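Local structure of Poly(Beta-D-mannuronate) lyase (7O79) at residues G88-F93 and Y117-F122; L280-G285 and G313-G318; D317-N322 and N354-H359. The protein probably cleaves alginate as a poly(beta-D-mannuronate) lyase of polysaccharide lyase family 6. One frame throughout, in Å; residues are numbered along the deposited sequence.

Interaction 1: residues G88-F93 and Y117-F122; sequences GSVIQF and YYWVLF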
loop_
_atom_site.group_PDB
_atom_site.type_symbol
_atom_site.label_atom_id
_atom_site.label_comp_id
_atom_site.label_asym_id
_atom_site.label_seq_id
_atom_site.Cartn_x
_atom_site.Cartn_y
_atom_site.Cartn_z
ATOM N N GLY A 88 -7.133 8.499 16.234
ATOM C CA GLY A 88 -7.310 7.053 16.196
ATOM C C GLY A 88 -7.547 6.538 14.790
ATOM O O GLY A 88 -6.745 6.777 13.899
ATOM N N SER A 89 -8.644 5.799 14.608
ATOM C CA SER A 89 -9.012 5.230 13.318
ATOM C C SER A 89 -10.519 5.030 13.283
ATOM O O SER A 89 -11.146 4.740 14.309
ATOM C CB SER A 89 -8.297 3.894 13.055
ATOM O OG SER A 89 -8.692 3.346 11.795
ATOM N N VAL A 90 -11.111 5.195 12.103
ATOM C CA VAL A 90 -12.554 4.971 12.002
ATOM C C VAL A 90 -12.881 3.503 12.264
ATOM O O VAL A 90 -13.803 3.176 13.019
ATOM C CB VAL A 90 -13.075 5.431 10.631
ATOM C CG1 VAL A 90 -14.518 5.048 10.454
ATOM C CG2 VAL A 90 -12.888 6.939 10.482
ATOM N N ILE A 91 -12.133 2.601 11.646
ATOM C CA ILE A 91 -12.319 1.166 11.815
ATOM C C ILE A 91 -11.002 0.583 12.306
ATOM O O ILE A 91 -9.932 0.944 11.798
ATOM C CB ILE A 91 -12.762 0.505 10.493
ATOM C CG1 ILE A 91 -14.195 0.920 10.160
ATOM C CG2 ILE A 91 -12.670 -1.021 10.613
ATOM C CD1 ILE A 91 -14.557 0.749 8.728
ATOM N N GLN A 92 -11.064 -0.321 13.278
ATOM C CA GLN A 92 -9.835 -0.866 13.837
ATOM C C GLN A 92 -9.951 -2.366 14.084
ATOM O O GLN A 92 -10.890 -2.823 14.745
ATOM C CB GLN A 92 -9.448 -0.126 15.121
ATOM C CG GLN A 92 -8.043 -0.453 15.592
ATOM C CD GLN A 92 -7.438 0.623 16.486
ATOM O OE1 GLN A 92 -7.762 1.809 16.364
ATOM N NE2 GLN A 92 -6.576 0.205 17.408
ATOM N N PHE A 93 -8.993 -3.129 13.535
ATOM C CA PHE A 93 -8.904 -4.579 13.741
ATOM C C PHE A 93 -7.934 -4.811 14.894
ATOM O O PHE A 93 -6.717 -4.774 14.700
ATOM C CB PHE A 93 -8.411 -5.296 12.484
ATOM C CG PHE A 93 -9.397 -5.292 11.319
ATOM C CD1 PHE A 93 -9.456 -4.215 10.444
ATOM C CD2 PHE A 93 -10.233 -6.382 11.088
ATOM C CE1 PHE A 93 -10.351 -4.206 9.368
ATOM C CE2 PHE A 93 -11.132 -6.388 10.004
ATOM C CZ PHE A 93 -11.186 -5.311 9.143
ATOM N N TYR A 117 -6.216 10.905 11.596
ATOM C CA TYR A 117 -6.620 9.556 11.990
ATOM C C TYR A 117 -6.670 8.645 10.761
ATOM O O TYR A 117 -6.874 9.111 9.629
ATOM C CB TYR A 117 -7.975 9.554 12.713
ATOM C CG TYR A 117 -9.131 10.303 12.048
ATOM C CD1 TYR A 117 -9.971 9.659 11.145
ATOM C CD2 TYR A 117 -9.438 11.615 12.397
ATOM C CE1 TYR A 117 -11.042 10.315 10.555
ATOM C CE2 TYR A 117 -10.521 12.281 11.818
ATOM C CZ TYR A 117 -11.325 11.622 10.900
ATOM O OH TYR A 117 -12.412 12.255 10.313
ATOM N N TYR A 118 -6.460 7.349 10.991
ATOM C CA TYR A 118 -6.618 6.395 9.900
ATOM C C TYR A 118 -8.094 6.219 9.567
ATOM O O TYR A 118 -8.980 6.551 10.355
ATOM C CB TYR A 118 -6.076 5.012 10.255
ATOM C CG TYR A 118 -4.632 4.891 10.639
ATOM C CD1 TYR A 118 -4.236 5.028 11.960
ATOM C CD2 TYR A 118 -3.661 4.582 9.686
ATOM C CE1 TYR A 118 -2.908 4.893 12.325
ATOM C CE2 TYR A 118 -2.325 4.443 10.043
ATOM C CZ TYR A 118 -1.955 4.598 11.359
ATOM O OH TYR A 118 -0.625 4.453 11.725
ATOM N N TRP A 119 -8.361 5.635 8.403
ATOM C CA TRP A 119 -9.716 5.152 8.186
ATOM C C TRP A 119 -9.837 3.674 8.540
ATOM O O TRP A 119 -10.835 3.262 9.145
ATOM C CB TRP A 119 -10.155 5.441 6.750
ATOM C CG TRP A 119 -10.735 6.839 6.641
ATOM C CD1 TRP A 119 -10.641 7.832 7.571
ATOM C CD2 TRP A 119 -11.480 7.383 5.550
ATOM N NE1 TRP A 119 -11.284 8.959 7.132
ATOM C CE2 TRP A 119 -11.807 8.710 5.889
ATOM C CE3 TRP A 119 -11.899 6.877 4.317
ATOM C CZ2 TRP A 119 -12.546 9.538 5.047
ATOM C CZ3 TRP A 119 -12.627 7.707 3.470
ATOM C CH2 TRP A 119 -12.949 9.022 3.847
ATOM N N VAL A 120 -8.806 2.876 8.255
ATOM C CA VAL A 120 -8.782 1.471 8.642
ATOM C C VAL A 120 -7.392 1.166 9.179
ATOM O O VAL A 120 -6.392 1.416 8.498
ATOM C CB VAL A 120 -9.119 0.529 7.455
ATOM C CG1 VAL A 120 -9.080 -0.915 7.902
ATOM C CG2 VAL A 120 -10.480 0.868 6.845
ATOM N N LEU A 121 -7.320 0.616 10.388
ATOM C CA LEU A 121 -6.044 0.279 10.999
ATOM C C LEU A 121 -6.038 -1.182 11.409
ATOM O O LEU A 121 -6.935 -1.633 12.132
ATOM C CB LEU A 121 -5.746 1.170 12.214
ATOM C CG LEU A 121 -4.440 0.801 12.920
ATOM C CD1 LEU A 121 -3.234 1.004 12.028
ATOM C CD2 LEU A 121 -4.270 1.570 14.241
ATOM N N PHE A 122 -5.035 -1.924 10.944
ATOM C CA PHE A 122 -4.875 -3.322 11.329
ATOM C C PHE A 122 -3.898 -3.449 12.489
ATOM O O PHE A 122 -2.775 -2.934 12.424
ATOM C CB PHE A 122 -4.396 -4.159 10.146
ATOM C CG PHE A 122 -5.441 -4.351 9.107
ATOM C CD1 PHE A 122 -6.293 -5.437 9.183
ATOM C CD2 PHE A 122 -5.579 -3.456 8.051
ATOM C CE1 PHE A 122 -7.274 -5.638 8.226
ATOM C CE2 PHE A 122 -6.569 -3.662 7.086
ATOM C CZ PHE A 122 -7.416 -4.741 7.184
#
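Phe93 and Phe122 lie side by side and point the same way, their rings in an offset stack with centroids 4.5 Å apart and planes 8° from parallel. Phe122 CE1 sits over one face of the Phe93 ring near its rim, 3.4 Å from Phe93 CD1, while Val120 CG1 and Leu121 O lie at the ring's edge in its plane. In both residues CG is anti to the carbonyl carbon (chi1 -69° and -71°), which sets both CG atoms off the backbone in the same sense. Phe93 also stacks with Phe68, and Phe122 meets Phe193 edge-to-face. An alanine at Phe93 would probably open a gap between Phe68 and Phe122 and leave the Phe122 ring freer to turn. The packing is close at the backbone too. Phe93 N bonds Leu121 O at 2.9 Å, and Ile91 O is gripped from opposite faces of its plane by Leu121 N and by Ser89 OG, the latter at 2.7 Å, so the buried hydroxyl is satisfied. Where both chains turn a corner, Val90 CG2 lies 3.8 Å from Trp119 CD1 and equally near Tyr117 CE1. Gly88 is the exposed end, still tied by its carbonyl to Tyr118 N. The looser margin is at partly exposed Gln92, whose extended chain runs beside Leu121, Gln92 CD no nearer than 4.0 Å to Leu121 CD2, while NE2 bonds to Asn94. In-register parallel pairing, matched corners and like side chains stacked from coil to coil are hallmarks of the right-handed parallel beta-helix of this lyase family.

Interaction 2: residues L280-G285 and G313-G318; sequences LILICG and GHVKDG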
loop_
_atom_site.group_PDB
_atom_site.type_symbol
_atom_site.label_atom_id
_atom_site.label_comp_id
_atom_site.label_asym_id
_atom_site.label_seq_id
_atom_site.Cartn_x
_atom_site.Cartn_y
_atom_site.Cartn_z
ATOM N N LEU A 280 9.744 2.307 -13.406
ATOM C CA LEU A 280 10.335 1.503 -12.345
ATOM C C LEU A 280 11.565 2.218 -11.821
ATOM O O LEU A 280 12.458 2.572 -12.597
ATOM C CB LEU A 280 10.719 0.112 -12.857
ATOM C CG LEU A 280 11.428 -0.860 -11.904
ATOM C CD1 LEU A 280 10.612 -1.121 -10.615
ATOM C CD2 LEU A 280 11.789 -2.161 -12.632
ATOM N N ILE A 281 11.617 2.433 -10.512
ATOM C CA ILE A 281 12.757 3.079 -9.872
ATOM C C ILE A 281 13.380 2.097 -8.899
ATOM O O ILE A 281 12.716 1.641 -7.963
ATOM C CB ILE A 281 12.364 4.367 -9.145
ATOM C CG1 ILE A 281 11.850 5.420 -10.138
ATOM C CG2 ILE A 281 13.551 4.893 -8.308
ATOM C CD1 ILE A 281 11.054 6.559 -9.454
ATOM N N LEU A 282 14.653 1.778 -9.117
ATOM C CA LEU A 282 15.460 1.025 -8.166
ATOM C C LEU A 282 16.348 2.045 -7.466
ATOM O O LEU A 282 17.275 2.583 -8.083
ATOM C CB LEU A 282 16.299 -0.021 -8.889
ATOM C CG LEU A 282 15.499 -0.995 -9.756
ATOM C CD1 LEU A 282 16.387 -2.152 -10.143
ATOM C CD2 LEU A 282 14.235 -1.467 -9.062
ATOM N N ILE A 283 16.058 2.341 -6.192
ATOM C CA ILE A 283 16.711 3.474 -5.536
ATOM C C ILE A 283 18.060 3.042 -4.967
ATOM O O ILE A 283 18.295 1.862 -4.680
ATOM C CB ILE A 283 15.793 4.082 -4.450
ATOM C CG1 ILE A 283 16.151 5.560 -4.198
ATOM C CG2 ILE A 283 15.855 3.265 -3.177
ATOM C CD1 ILE A 283 15.089 6.360 -3.463
ATOM N N CYS A 284 18.972 3.998 -4.819
ATOM C CA CYS A 284 20.284 3.680 -4.273
ATOM C C CYS A 284 20.194 3.460 -2.765
ATOM O O CYS A 284 19.468 4.163 -2.056
ATOM C CB CYS A 284 21.285 4.798 -4.574
ATOM S SG CYS A 284 21.647 5.066 -6.321
ATOM N N GLY A 285 20.919 2.477 -2.280
ATOM C CA GLY A 285 20.915 2.191 -0.863
ATOM C C GLY A 285 21.973 2.993 -0.136
ATOM O O GLY A 285 22.869 3.587 -0.745
ATOM N N GLY A 313 17.443 0.674 1.905
ATOM C CA GLY A 313 18.105 -0.608 1.683
ATOM C C GLY A 313 18.665 -0.750 0.272
ATOM O O GLY A 313 18.032 -0.383 -0.719
ATOM N N HIS A 314 19.877 -1.298 0.190
ATOM C CA HIS A 314 20.513 -1.615 -1.083
ATOM C C HIS A 314 19.588 -2.508 -1.914
ATOM O O HIS A 314 19.039 -3.483 -1.402
ATOM C CB HIS A 314 21.837 -2.333 -0.789
ATOM C CG HIS A 314 22.786 -2.402 -1.945
ATOM N ND1 HIS A 314 24.008 -3.033 -1.856
ATOM C CD2 HIS A 314 22.711 -1.900 -3.203
ATOM C CE1 HIS A 314 24.644 -2.920 -3.009
ATOM N NE2 HIS A 314 23.876 -2.242 -3.844
ATOM N N VAL A 315 19.374 -2.154 -3.182
ATOM C CA VAL A 315 18.515 -2.953 -4.062
ATOM C C VAL A 315 19.383 -4.030 -4.708
ATOM O O VAL A 315 20.142 -3.774 -5.655
ATOM C CB VAL A 315 17.795 -2.107 -5.116
ATOM C CG1 VAL A 315 16.893 -3.001 -5.977
ATOM C CG2 VAL A 315 16.933 -1.022 -4.469
ATOM N N LYS A 316 19.257 -5.250 -4.218
ATOM C CA LYS A 316 20.009 -6.349 -4.795
ATOM C C LYS A 316 19.153 -7.600 -4.850
ATOM O O LYS A 316 18.131 -7.719 -4.170
ATOM C CB LYS A 316 21.300 -6.611 -4.010
ATOM C CG LYS A 316 21.075 -6.949 -2.555
ATOM C CD LYS A 316 22.390 -6.852 -1.775
ATOM C CE LYS A 316 22.304 -7.621 -0.471
ATOM N NZ LYS A 316 23.597 -7.612 0.279
ATOM N N ASP A 317 19.563 -8.518 -5.720
ATOM C CA ASP A 317 19.081 -9.889 -5.706
ATOM C C ASP A 317 17.605 -9.965 -6.092
ATOM O O ASP A 317 16.919 -10.925 -5.740
ATOM C CB ASP A 317 19.253 -10.505 -4.313
ATOM C CG ASP A 317 20.708 -10.591 -3.888
ATOM O OD1 ASP A 317 21.611 -10.655 -4.747
ATOM O OD2 ASP A 317 20.938 -10.684 -2.661
ATOM N N GLY A 318 17.075 -8.932 -6.764
ATOM C CA GLY A 318 15.662 -8.883 -7.075
ATOM C C GLY A 318 15.348 -9.399 -8.476
ATOM O O GLY A 318 16.233 -9.564 -9.313
HETATM O O HOH W 1 20.351 -0.010 -4.522
#
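Val315 faces the end of strand 280-283 and packs against Leu282 and Ile283 where a long excursion returns to the parallel beta-helix. Strand 280-283 forms one side of a coil, between strands 255-260 and 333-337 of its neighbours. The chain then leaves the coil, forms the small antiparallel pair 299-300 and 308-309, and comes back through 313-318 to enter strand 319-328. The Val315 side chain can be followed outward from its CB, which lies 4.0 Å from Ile283 O. CG2, beside the backbone nitrogen, presses on the same carbonyl, at 3.2 Å from Ile283 O, and is 3.9 Å from Ile283 N. CG1, anti to that nitrogen (chi1 -179°), takes the other direction: it reaches Leu282 CB at 4.2 Å and also packs against the hydroxyl end of Tyr320. The valine thus bridges strand and loop, one methyl on the Ile283 backbone and the other on the core. No direct polar bond joins the two segments; a water does so instead. At the base of the loop, Gly285 passes close to His314, with Gly285 CA 3.8 Å from His314 N. There is no room for a side chain on Gly285, since a CB would run into His314 CA and the carbonyl carbon of Gly313. CB of His314 points away from the strand, and NE2 bonds to Leu351 O, with the bridging water near the ring's edge, in its plane. This water accepts from Val315 N at 2.7 Å and donates to Ile283 O at 2.8 Å, linking the two backbones.

Interaction 3: residues D317-N322 and N354-H359; sequences DGLYVN and NNTITH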
loop_
_atom_site.group_PDB
_atom_site.type_symbol
_atom_site.label_atom_id
_atom_site.label_comp_id
_atom_site.label_asym_id
_atom_site.label_seq_id
_atom_site.Cartn_x
_atom_site.Cartn_y
_atom_site.Cartn_z
ATOM N N ASP A 317 19.563 -8.518 -5.720
ATOM C CA ASP A 317 19.081 -9.889 -5.706
ATOM C C ASP A 317 17.605 -9.965 -6.092
ATOM O O ASP A 317 16.919 -10.925 -5.740
ATOM C CB ASP A 317 19.253 -10.505 -4.313
ATOM C CG ASP A 317 20.708 -10.591 -3.888
ATOM O OD1 ASP A 317 21.611 -10.655 -4.747
ATOM O OD2 ASP A 317 20.938 -10.684 -2.661
ATOM N N GLY A 318 17.075 -8.932 -6.764
ATOM C CA GLY A 318 15.662 -8.883 -7.075
ATOM C C GLY A 318 15.348 -9.399 -8.476
ATOM O O GLY A 318 16.233 -9.564 -9.313
ATOM N N LEU A 319 14.059 -9.653 -8.713
ATOM C CA LEU A 319 13.565 -10.102 -10.014
ATOM C C LEU A 319 12.651 -9.020 -10.574
ATOM O O LEU A 319 11.581 -8.756 -10.016
ATOM C CB LEU A 319 12.816 -11.430 -9.882
ATOM C CG LEU A 319 12.543 -12.200 -11.174
ATOM C CD1 LEU A 319 13.827 -12.847 -11.719
ATOM C CD2 LEU A 319 11.459 -13.252 -10.939
ATOM N N TYR A 320 13.057 -8.402 -11.683
ATOM C CA TYR A 320 12.324 -7.296 -12.303
ATOM C C TYR A 320 12.070 -7.672 -13.765
ATOM O O TYR A 320 12.777 -7.186 -14.641
ATOM C CB TYR A 320 13.126 -5.973 -12.165
ATOM C CG TYR A 320 13.377 -5.612 -10.711
ATOM C CD1 TYR A 320 12.400 -4.968 -9.959
ATOM C CD2 TYR A 320 14.569 -5.957 -10.081
ATOM C CE1 TYR A 320 12.621 -4.650 -8.609
ATOM C CE2 TYR A 320 14.795 -5.644 -8.724
ATOM C CZ TYR A 320 13.808 -5.003 -8.003
ATOM O OH TYR A 320 14.024 -4.686 -6.673
ATOM N N VAL A 321 11.060 -8.529 -14.012
ATOM C CA VAL A 321 10.937 -9.262 -15.273
ATOM C C VAL A 321 9.521 -9.155 -15.819
ATOM O O VAL A 321 8.547 -9.050 -15.063
ATOM C CB VAL A 321 11.335 -10.761 -15.095
ATOM C CG1 VAL A 321 11.257 -11.512 -16.404
ATOM C CG2 VAL A 321 12.755 -10.864 -14.600
ATOM N N ASN A 322 9.408 -9.182 -17.154
ATOM C CA ASN A 322 8.112 -9.290 -17.829
ATOM C C ASN A 322 7.145 -8.193 -17.420
ATOM O O ASN A 322 5.955 -8.447 -17.207
ATOM C CB ASN A 322 7.475 -10.653 -17.585
ATOM C CG ASN A 322 8.210 -11.755 -18.291
ATOM O OD1 ASN A 322 8.742 -12.661 -17.661
ATOM N ND2 ASN A 322 8.239 -11.684 -19.621
ATOM N N ASN A 354 23.305 -7.137 -8.782
ATOM C CA ASN A 354 22.845 -8.527 -8.827
ATOM C C ASN A 354 21.329 -8.650 -8.959
ATOM O O ASN A 354 20.733 -9.583 -8.418
ATOM C CB ASN A 354 23.322 -9.313 -7.604
ATOM C CG ASN A 354 23.340 -10.811 -7.856
ATOM O OD1 ASN A 354 23.717 -11.242 -8.926
ATOM N ND2 ASN A 354 22.924 -11.596 -6.879
ATOM N N ASN A 355 20.682 -7.721 -9.666
ATOM C CA ASN A 355 19.265 -7.852 -9.978
ATOM C C ASN A 355 19.075 -8.354 -11.406
ATOM O O ASN A 355 19.840 -8.012 -12.307
ATOM C CB ASN A 355 18.534 -6.522 -9.828
ATOM C CG ASN A 355 18.706 -5.921 -8.437
ATOM O OD1 ASN A 355 18.136 -6.407 -7.449
ATOM N ND2 ASN A 355 19.521 -4.886 -8.356
ATOM N N THR A 356 18.005 -9.101 -11.614
ATOM C CA THR A 356 17.614 -9.559 -12.945
ATOM C C THR A 356 16.551 -8.614 -13.513
ATOM O O THR A 356 15.418 -8.577 -13.028
ATOM C CB THR A 356 17.128 -10.999 -12.863
ATOM O OG1 THR A 356 18.223 -11.818 -12.415
ATOM C CG2 THR A 356 16.644 -11.500 -14.240
ATOM N N ILE A 357 16.939 -7.840 -14.529
ATOM C CA ILE A 357 16.107 -6.816 -15.154
ATOM C C ILE A 357 15.983 -7.171 -16.631
ATOM O O ILE A 357 16.751 -6.663 -17.456
ATOM C CB ILE A 357 16.730 -5.419 -14.972
ATOM C CG1 ILE A 357 17.193 -5.239 -13.510
ATOM C CG2 ILE A 357 15.745 -4.316 -15.443
ATOM C CD1 ILE A 357 18.089 -4.016 -13.265
ATOM N N THR A 358 15.053 -8.071 -16.970
ATOM C CA THR A 358 14.983 -8.638 -18.321
ATOM C C THR A 358 13.537 -8.767 -18.780
ATOM O O THR A 358 12.608 -8.743 -17.976
ATOM C CB THR A 358 15.604 -10.036 -18.417
ATOM O OG1 THR A 358 14.855 -10.937 -17.597
ATOM C CG2 THR A 358 17.047 -10.036 -17.976
ATOM N N HIS A 359 13.366 -8.923 -20.098
ATOM C CA HIS A 359 12.066 -9.207 -20.697
ATOM C C HIS A 359 11.029 -8.131 -20.385
ATOM O O HIS A 359 9.841 -8.410 -20.236
ATOM C CB HIS A 359 11.577 -10.599 -20.291
ATOM C CG HIS A 359 12.502 -11.692 -20.723
ATOM N ND1 HIS A 359 13.619 -12.060 -20.002
ATOM C CD2 HIS A 359 12.490 -12.480 -21.826
ATOM C CE1 HIS A 359 14.243 -13.041 -20.632
ATOM N NE2 HIS A 359 13.579 -13.313 -21.742
#
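Asp317 and Asn354 are joined by a short hydrogen bond, Asn354 ND2 to Asp317 OD1 at 2.7 Å, where two neighbouring strands of the parallel beta-helix begin. The donor meets OD1 nearly along the C-O bond, and OD1 lies in the asparagine amide plane, although carboxylate and amide are turned 88° to each other. Next to it Asn355 OD1 accepts from Gly318 N at 2.8 Å, while Asn355 ND2 donates to Val315 O, so both ends of one buried amide hold the turn before strand 319-328. One coil further on, Asn390 OD1 accepts from Asn355 N in the same manner, a repeat that recalls, in part, the asparagine ladders of such folds. Gly318 has no room for a CB, which would strike Tyr320 CE2. Inside this polar end the strands pair in parallel: Thr356 N bonds Gly318 O at 2.9 Å and Tyr320 N bonds Thr356 O at 2.7 Å. The pairing then slackens, the bonds Thr358 N to Tyr320 O and Asn322 N to Thr358 O being weak. Tyr320 and Ile357 share the core face. The tyrosine ring turns its edge to the amide, CE2 lying 3.7 Å from Asn355 OD1, and packs against Leu280 and Leu282. On the other face, partly exposed, Leu319 CD1 rests 4.0 Å from Thr356 CB, and Val321 runs beside Thr358, its CG2 3.7 Å from Thr358 OG1. In Thr358, chi1 of 64° places OG1 between the backbone nitrogen and carbonyl carbon; there it lies in the plane of the His359 ring, hydrogen-bonded to His359 ND1 at 2.9 Å.

From the N terminus, interaction 1 comes first, its segments separated by 23 residues that include strand 99-106: one turn of the beta-helix. It closes long before interaction 2 opens, and their centres stand 31 Å apart, on opposite sides of the chain's centre. Interaction 2 closes over 27 intervening residues, joining strand 280-283, in the same run of parallel strands as interaction 1, to the returning end of the excursion after it. Interaction 3 closes over 31, pairing 319-328 with 356-364 on another face of the helix. None encloses another; interaction 3 begins on the residues where interaction 2 ends, and this overlap at 317-318 ties the two faces together.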